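Local coordinates for protein FMN-dependent NADH:quinone oxidoreductase 1 (Bacillus anthracis, PDB 3U7I) that probably uses FMN and NADH to reduce electrophilic quinones and to cleave the azo bond of aromatic azo compounds, working as a homodimer, at residues F107-M121 with V163-L177. Residues are numbered along the deposited sequence; the frame is centred on the assembly and turned at random.
Sequences FNIPSKLKDYMDNIM and VEYSHKYLKAMFNFL
Met117, a selenomethionine, reaches from helix 111-120 into a hole formed by Tyr169, Leu170, Met173 and Phe174 on helix 165-177. Its CB lies 3.9 Å from Tyr169 OH, and CG meets the edge of the same ring, near its plane, 3.9 Å from Tyr169 CE2. Bends at chi2 (-57°) and chi3 (-58°) then fold the chain. SE comes 3.9 Å from Phe174 CZ in an oblique Met-aromatic contact. CE ends 3.7 Å from Met173 CB. Met173 CG lies over one face of the Tyr169 ring, offset toward its rim, so that this ring is met at its edge by Met117 and on a face by Met173. One turn further on, Met121 SE and Met173 SE approach to 3.9 Å, and Met121 CE reaches Phe176. Toward the helix starts, Ile109 splits its branches, CD1 lying 3.6 Å from Tyr169 CE2 and CG2 packing on Leu170 and Ser166 CA. The loop before helix 111-120 adds a weak hydrogen bond of 3.3 Å from Tyr165 N to Phe107 O. The two helix axes run nearly parallel, 8° apart, and come no closer than 12.7 Å, a spacing bridged by these long side chains. Both helices lie on one side of the parallel sheet of the flavodoxin-like fold, with Leu113, Leu170 and Phe174 resting on Ile100 of strand 97-103. Apolar packing thus dominates between the helices, while the buried polar ends of Tyr169 and Lys114 tie the pair into the dimer interface, hydrogen-bonding through OH and NZ to Asn106 O and His105 O of the second subunit.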
loop_
_atom_site.group_PDB
_atom_site.type_symbol
_atom_site.label_atom_id
_atom_site.label_comp_id
_atom_site.label_asym_id
_atom_site.label_seq_id
_atom_site.Cartn_x
_atom_site.Cartn_y
_atom_site.Cartn_z
ATOM N N PHE C 107 -3.923 -7.938 2.096
ATOM C CA PHE C 107 -3.639 -7.452 3.448
ATOM C C PHE C 107 -3.112 -6.028 3.549
ATOM O O PHE C 107 -2.438 -5.695 4.528
ATOM C CB PHE C 107 -2.694 -8.408 4.181
ATOM C CG PHE C 107 -3.162 -9.835 4.178
ATOM C CD1 PHE C 107 -4.113 -10.269 5.084
ATOM C CD2 PHE C 107 -2.654 -10.742 3.258
ATOM C CE1 PHE C 107 -4.547 -11.584 5.081
ATOM C CE2 PHE C 107 -3.081 -12.054 3.243
ATOM C CZ PHE C 107 -4.027 -12.482 4.158
ATOM N N ASN C 108 -3.404 -5.196 2.550
ATOM C CA ASN C 108 -2.983 -3.785 2.577
ATOM C C ASN C 108 -3.970 -2.946 1.786
ATOM O O ASN C 108 -4.845 -3.490 1.105
ATOM C CB ASN C 108 -1.570 -3.614 1.991
ATOM C CG ASN C 108 -0.748 -2.527 2.699
ATOM O OD1 ASN C 108 -1.282 -1.509 3.174
ATOM N ND2 ASN C 108 0.571 -2.740 2.756
ATOM N N ILE C 109 -3.832 -1.627 1.870
ATOM C CA ILE C 109 -4.686 -0.731 1.108
ATOM C C ILE C 109 -4.432 -0.913 -0.395
ATOM O O ILE C 109 -3.313 -1.251 -0.803
ATOM C CB ILE C 109 -4.463 0.742 1.513
ATOM C CG1 ILE C 109 -3.023 1.188 1.191
ATOM C CG2 ILE C 109 -4.785 0.929 2.999
ATOM C CD1 ILE C 109 -2.763 2.669 1.420
ATOM N N PRO C 110 -5.480 -0.718 -1.222
ATOM C CA PRO C 110 -5.302 -0.735 -2.677
ATOM C C PRO C 110 -4.192 0.221 -3.117
ATOM O O PRO C 110 -4.025 1.290 -2.534
ATOM C CB PRO C 110 -6.661 -0.250 -3.193
ATOM C CG PRO C 110 -7.627 -0.693 -2.164
ATOM C CD PRO C 110 -6.897 -0.525 -0.846
ATOM N N SER C 111 -3.449 -0.157 -4.152
ATOM C CA SER C 111 -2.372 0.695 -4.662
ATOM C C SER C 111 -2.814 2.141 -4.887
ATOM O O SER C 111 -2.078 3.073 -4.557
ATOM C CB SER C 111 -1.782 0.120 -5.944
ATOM O OG SER C 111 -2.786 -0.061 -6.921
ATOM N N LYS C 112 -4.004 2.338 -5.451
ATOM C CA LYS C 112 -4.467 3.705 -5.710
ATOM C C LYS C 112 -4.803 4.468 -4.422
ATOM O O LYS C 112 -4.753 5.690 -4.401
ATOM C CB LYS C 112 -5.624 3.753 -6.725
ATOM C CG LYS C 112 -5.246 3.339 -8.150
ATOM C CD LYS C 112 -4.036 4.099 -8.710
ATOM C CE LYS C 112 -4.282 5.610 -8.838
ATOM N NZ LYS C 112 -3.137 6.318 -9.532
ATOM N N LEU C 113 -5.106 3.754 -3.335
ATOM C CA LEU C 113 -5.306 4.421 -2.041
ATOM C C LEU C 113 -3.964 4.908 -1.468
ATOM O O LEU C 113 -3.899 5.949 -0.808
ATOM C CB LEU C 113 -6.046 3.520 -1.041
ATOM C CG LEU C 113 -6.455 4.156 0.290
ATOM C CD1 LEU C 113 -7.176 5.483 0.069
ATOM C CD2 LEU C 113 -7.326 3.203 1.109
ATOM N N LYS C 114 -2.896 4.159 -1.730
ATOM C CA LYS C 114 -1.551 4.646 -1.416
ATOM C C LYS C 114 -1.244 5.924 -2.202
ATOM O O LYS C 114 -0.757 6.895 -1.625
ATOM C CB LYS C 114 -0.482 3.580 -1.683
ATOM C CG LYS C 114 0.936 4.025 -1.302
ATOM C CD LYS C 114 0.958 4.697 0.078
ATOM C CE LYS C 114 2.382 4.862 0.653
ATOM N NZ LYS C 114 3.331 5.587 -0.236
ATOM N N ASP C 115 -1.531 5.933 -3.508
ATOM C CA ASP C 115 -1.349 7.139 -4.316
ATOM C C ASP C 115 -2.150 8.300 -3.731
ATOM O O ASP C 115 -1.679 9.444 -3.710
ATOM C CB ASP C 115 -1.801 6.928 -5.759
ATOM C CG ASP C 115 -0.868 6.045 -6.537
ATOM O OD1 ASP C 115 0.302 5.905 -6.127
ATOM O OD2 ASP C 115 -1.303 5.508 -7.573
ATOM N N TYR C 116 -3.366 8.009 -3.276
ATOM C CA TYR C 116 -4.198 9.052 -2.680
ATOM C C TYR C 116 -3.553 9.575 -1.394
ATOM O O TYR C 116 -3.523 10.786 -1.158
ATOM C CB TYR C 116 -5.626 8.550 -2.418
ATOM C CG TYR C 116 -6.560 9.628 -1.905
ATOM C CD1 TYR C 116 -7.143 10.547 -2.777
ATOM C CD2 TYR C 116 -6.851 9.731 -0.550
ATOM C CE1 TYR C 116 -8.007 11.544 -2.298
ATOM C CE2 TYR C 116 -7.705 10.727 -0.063
ATOM C CZ TYR C 116 -8.279 11.620 -0.934
ATOM O OH TYR C 116 -9.125 12.596 -0.435
HETATM N N MSE C 117 -3.031 8.672 -0.567
HETATM C CA MSE C 117 -2.339 9.101 0.646
HETATM C C MSE C 117 -1.177 10.009 0.262
HETATM O O MSE C 117 -0.890 10.978 0.958
HETATM C CB MSE C 117 -1.827 7.910 1.474
HETATM C CG MSE C 117 -2.914 6.943 1.974
HETATM SE SE MSE C 117 -4.277 7.811 3.048
HETATM C CE MSE C 117 -3.106 8.560 4.433
ATOM N N ASP C 118 -0.524 9.700 -0.855
ATOM C CA ASP C 118 0.630 10.485 -1.311
ATOM C C ASP C 118 0.239 11.906 -1.774
ATOM O O ASP C 118 1.086 12.809 -1.832
ATOM C CB ASP C 118 1.414 9.743 -2.412
ATOM C CG ASP C 118 2.114 8.491 -1.902
ATOM O OD1 ASP C 118 2.336 8.368 -0.668
ATOM O OD2 ASP C 118 2.441 7.616 -2.745
ATOM N N ASN C 119 -1.039 12.088 -2.101
ATOM C CA ASN C 119 -1.589 13.393 -2.494
ATOM C C ASN C 119 -2.006 14.261 -1.301
ATOM O O ASN C 119 -1.938 15.490 -1.363
ATOM C CB ASN C 119 -2.800 13.204 -3.411
ATOM C CG ASN C 119 -2.413 12.942 -4.856
ATOM O OD1 ASN C 119 -2.449 13.850 -5.686
ATOM N ND2 ASN C 119 -2.055 11.694 -5.167
ATOM N N ILE C 120 -2.440 13.615 -0.216
ATOM C CA ILE C 120 -3.016 14.337 0.920
ATOM C C ILE C 120 -2.096 14.466 2.145
ATOM O O ILE C 120 -2.347 15.297 3.021
ATOM C CB ILE C 120 -4.362 13.719 1.353
ATOM C CG1 ILE C 120 -4.135 12.324 1.938
ATOM C CG2 ILE C 120 -5.347 13.691 0.169
ATOM C CD1 ILE C 120 -5.294 11.810 2.732
HETATM N N MSE C 121 -1.043 13.654 2.224
HETATM C CA MSE C 121 -0.066 13.835 3.310
HETATM C C MSE C 121 1.054 14.760 2.856
HETATM O O MSE C 121 2.057 14.308 2.284
HETATM C CB MSE C 121 0.493 12.501 3.807
HETATM C CG MSE C 121 -0.524 11.678 4.575
HETATM SE SE MSE C 121 0.230 10.020 5.163
HETATM C CE MSE C 121 1.587 10.733 6.377
ATOM N N VAL C 163 -2.194 -9.077 10.663
ATOM C CA VAL C 163 -1.774 -8.679 9.309
ATOM C C VAL C 163 -2.801 -7.834 8.556
ATOM O O VAL C 163 -2.713 -7.669 7.338
ATOM C CB VAL C 163 -1.354 -9.898 8.441
ATOM C CG1 VAL C 163 -0.211 -10.628 9.103
ATOM C CG2 VAL C 163 -2.529 -10.836 8.196
ATOM N N GLU C 164 -3.764 -7.288 9.289
ATOM C CA GLU C 164 -4.759 -6.402 8.699
ATOM C C GLU C 164 -4.143 -5.019 8.549
ATOM O O GLU C 164 -4.521 -4.076 9.251
ATOM C CB GLU C 164 -6.027 -6.340 9.566
ATOM C CG GLU C 164 -7.222 -5.709 8.857
ATOM C CD GLU C 164 -8.368 -5.405 9.798
ATOM O OE1 GLU C 164 -8.154 -5.458 11.033
ATOM O OE2 GLU C 164 -9.481 -5.117 9.303
ATOM N N TYR C 165 -3.189 -4.898 7.633
ATOM C CA TYR C 165 -2.433 -3.654 7.503
ATOM C C TYR C 165 -3.198 -2.536 6.821
ATOM O O TYR C 165 -2.875 -1.368 7.008
ATOM C CB TYR C 165 -1.075 -3.891 6.843
ATOM C CG TYR C 165 -0.154 -4.670 7.743
ATOM C CD1 TYR C 165 0.260 -4.137 8.963
ATOM C CD2 TYR C 165 0.279 -5.949 7.398
ATOM C CE1 TYR C 165 1.087 -4.845 9.808
ATOM C CE2 TYR C 165 1.111 -6.666 8.240
ATOM C CZ TYR C 165 1.516 -6.101 9.439
ATOM O OH TYR C 165 2.341 -6.805 10.283
ATOM N N SER C 166 -4.214 -2.886 6.040
ATOM C CA SER C 166 -5.133 -1.881 5.525
ATOM C C SER C 166 -5.638 -1.004 6.684
ATOM O O SER C 166 -5.376 0.206 6.727
ATOM C CB SER C 166 -6.314 -2.552 4.810
ATOM O OG SER C 166 -7.001 -3.454 5.668
ATOM N N HIS C 167 -6.342 -1.638 7.629
ATOM C CA HIS C 167 -6.886 -0.974 8.816
ATOM C C HIS C 167 -5.810 -0.331 9.691
ATOM O O HIS C 167 -5.925 0.832 10.067
ATOM C CB HIS C 167 -7.724 -1.962 9.644
ATOM C CG HIS C 167 -7.977 -1.519 11.052
ATOM N ND1 HIS C 167 -8.742 -0.415 11.363
ATOM C CD2 HIS C 167 -7.562 -2.029 12.236
ATOM C CE1 HIS C 167 -8.793 -0.266 12.674
ATOM N NE2 HIS C 167 -8.082 -1.234 13.228
ATOM N N LYS C 168 -4.770 -1.088 10.019
ATOM C CA LYS C 168 -3.701 -0.578 10.874
ATOM C C LYS C 168 -3.102 0.706 10.301
ATOM O O LYS C 168 -2.947 1.707 11.008
ATOM C CB LYS C 168 -2.621 -1.650 11.082
ATOM C CG LYS C 168 -3.098 -2.788 11.965
ATOM C CD LYS C 168 -2.003 -3.810 12.214
ATOM C CE LYS C 168 -2.390 -4.745 13.359
ATOM N NZ LYS C 168 -1.222 -5.573 13.771
ATOM N N TYR C 169 -2.794 0.680 9.011
ATOM C CA TYR C 169 -2.210 1.836 8.350
ATOM C C TYR C 169 -3.174 3.016 8.329
ATOM O O TYR C 169 -2.816 4.119 8.749
ATOM C CB TYR C 169 -1.788 1.472 6.934
ATOM C CG TYR C 169 -1.232 2.621 6.138
ATOM C CD1 TYR C 169 0.057 3.082 6.362
ATOM C CD2 TYR C 169 -1.990 3.241 5.157
ATOM C CE1 TYR C 169 0.578 4.128 5.630
ATOM C CE2 TYR C 169 -1.481 4.292 4.419
ATOM C CZ TYR C 169 -0.196 4.735 4.655
ATOM O OH TYR C 169 0.329 5.777 3.912
ATOM N N LEU C 170 -4.398 2.800 7.856
ATOM C CA LEU C 170 -5.351 3.912 7.771
ATOM C C LEU C 170 -5.625 4.582 9.120
ATOM O O LEU C 170 -5.577 5.808 9.214
ATOM C CB LEU C 170 -6.658 3.491 7.083
ATOM C CG LEU C 170 -6.522 3.147 5.596
ATOM C CD1 LEU C 170 -7.808 2.552 5.053
ATOM C CD2 LEU C 170 -6.115 4.380 4.800
ATOM N N LYS C 171 -5.918 3.790 10.157
ATOM C CA LYS C 171 -6.145 4.345 11.491
ATOM C C LYS C 171 -4.941 5.177 11.954
ATOM O O LYS C 171 -5.092 6.304 12.453
ATOM C CB LYS C 171 -6.404 3.230 12.506
ATOM C CG LYS C 171 -6.913 3.742 13.855
ATOM C CD LYS C 171 -7.055 2.620 14.856
ATOM C CE LYS C 171 -7.736 3.116 16.112
ATOM N NZ LYS C 171 -7.655 2.085 17.178
ATOM N N ALA C 172 -3.748 4.599 11.788
ATOM C CA ALA C 172 -2.490 5.235 12.194
ATOM C C ALA C 172 -2.262 6.578 11.505
ATOM O O ALA C 172 -1.993 7.589 12.175
ATOM C CB ALA C 172 -1.298 4.293 11.938
HETATM N N MSE C 173 -2.363 6.581 10.171
HETATM C CA MSE C 173 -2.107 7.784 9.385
HETATM C C MSE C 173 -3.106 8.870 9.747
HETATM O O MSE C 173 -2.735 10.028 9.970
HETATM C CB MSE C 173 -2.178 7.493 7.891
HETATM C CG MSE C 173 -1.057 6.581 7.398
HETATM SE SE MSE C 173 0.737 7.244 7.794
HETATM C CE MSE C 173 1.161 6.137 9.331
ATOM N N PHE C 174 -4.380 8.504 9.821
ATOM C CA PHE C 174 -5.382 9.529 10.088
ATOM C C PHE C 174 -5.290 10.062 11.499
ATOM O O PHE C 174 -5.497 11.257 11.709
ATOM C CB PHE C 174 -6.788 9.102 9.659
ATOM C CG PHE C 174 -6.942 9.064 8.166
ATOM C CD1 PHE C 174 -7.154 10.231 7.453
ATOM C CD2 PHE C 174 -6.792 7.874 7.467
ATOM C CE1 PHE C 174 -7.258 10.204 6.074
ATOM C CE2 PHE C 174 -6.896 7.839 6.091
ATOM C CZ PHE C 174 -7.125 9.003 5.392
ATOM N N ASN C 175 -4.928 9.198 12.448
ATOM C CA ASN C 175 -4.699 9.653 13.821
ATOM C C ASN C 175 -3.521 10.621 13.869
ATOM O O ASN C 175 -3.557 11.658 14.551
ATOM C CB ASN C 175 -4.479 8.492 14.788
ATOM C CG ASN C 175 -4.444 8.957 16.237
ATOM O OD1 ASN C 175 -5.469 8.966 16.925
ATOM N ND2 ASN C 175 -3.264 9.355 16.704
ATOM N N PHE C 176 -2.478 10.280 13.122
ATOM C CA PHE C 176 -1.343 11.175 12.963
ATOM C C PHE C 176 -1.773 12.560 12.458
ATOM O O PHE C 176 -1.380 13.580 13.023
ATOM C CB PHE C 176 -0.301 10.557 12.032
ATOM C CG PHE C 176 0.778 11.507 11.627
ATOM C CD1 PHE C 176 1.612 12.071 12.584
ATOM C CD2 PHE C 176 0.964 11.834 10.291
ATOM C CE1 PHE C 176 2.617 12.953 12.215
ATOM C CE2 PHE C 176 1.965 12.714 9.914
ATOM C CZ PHE C 176 2.791 13.277 10.880
ATOM N N LEU C 177 -2.574 12.595 11.394
ATOM C CA LEU C 177 -3.040 13.856 10.828
ATOM C C LEU C 177 -3.890 14.647 11.821
ATOM O O LEU C 177 -4.030 15.862 11.690
ATOM C CB LEU C 177 -3.824 13.621 9.527
ATOM C CG LEU C 177 -3.006 13.076 8.350
ATOM C CD1 LEU C 177 -3.814 13.069 7.038
ATOM C CD2 LEU C 177 -1.699 13.866 8.191
#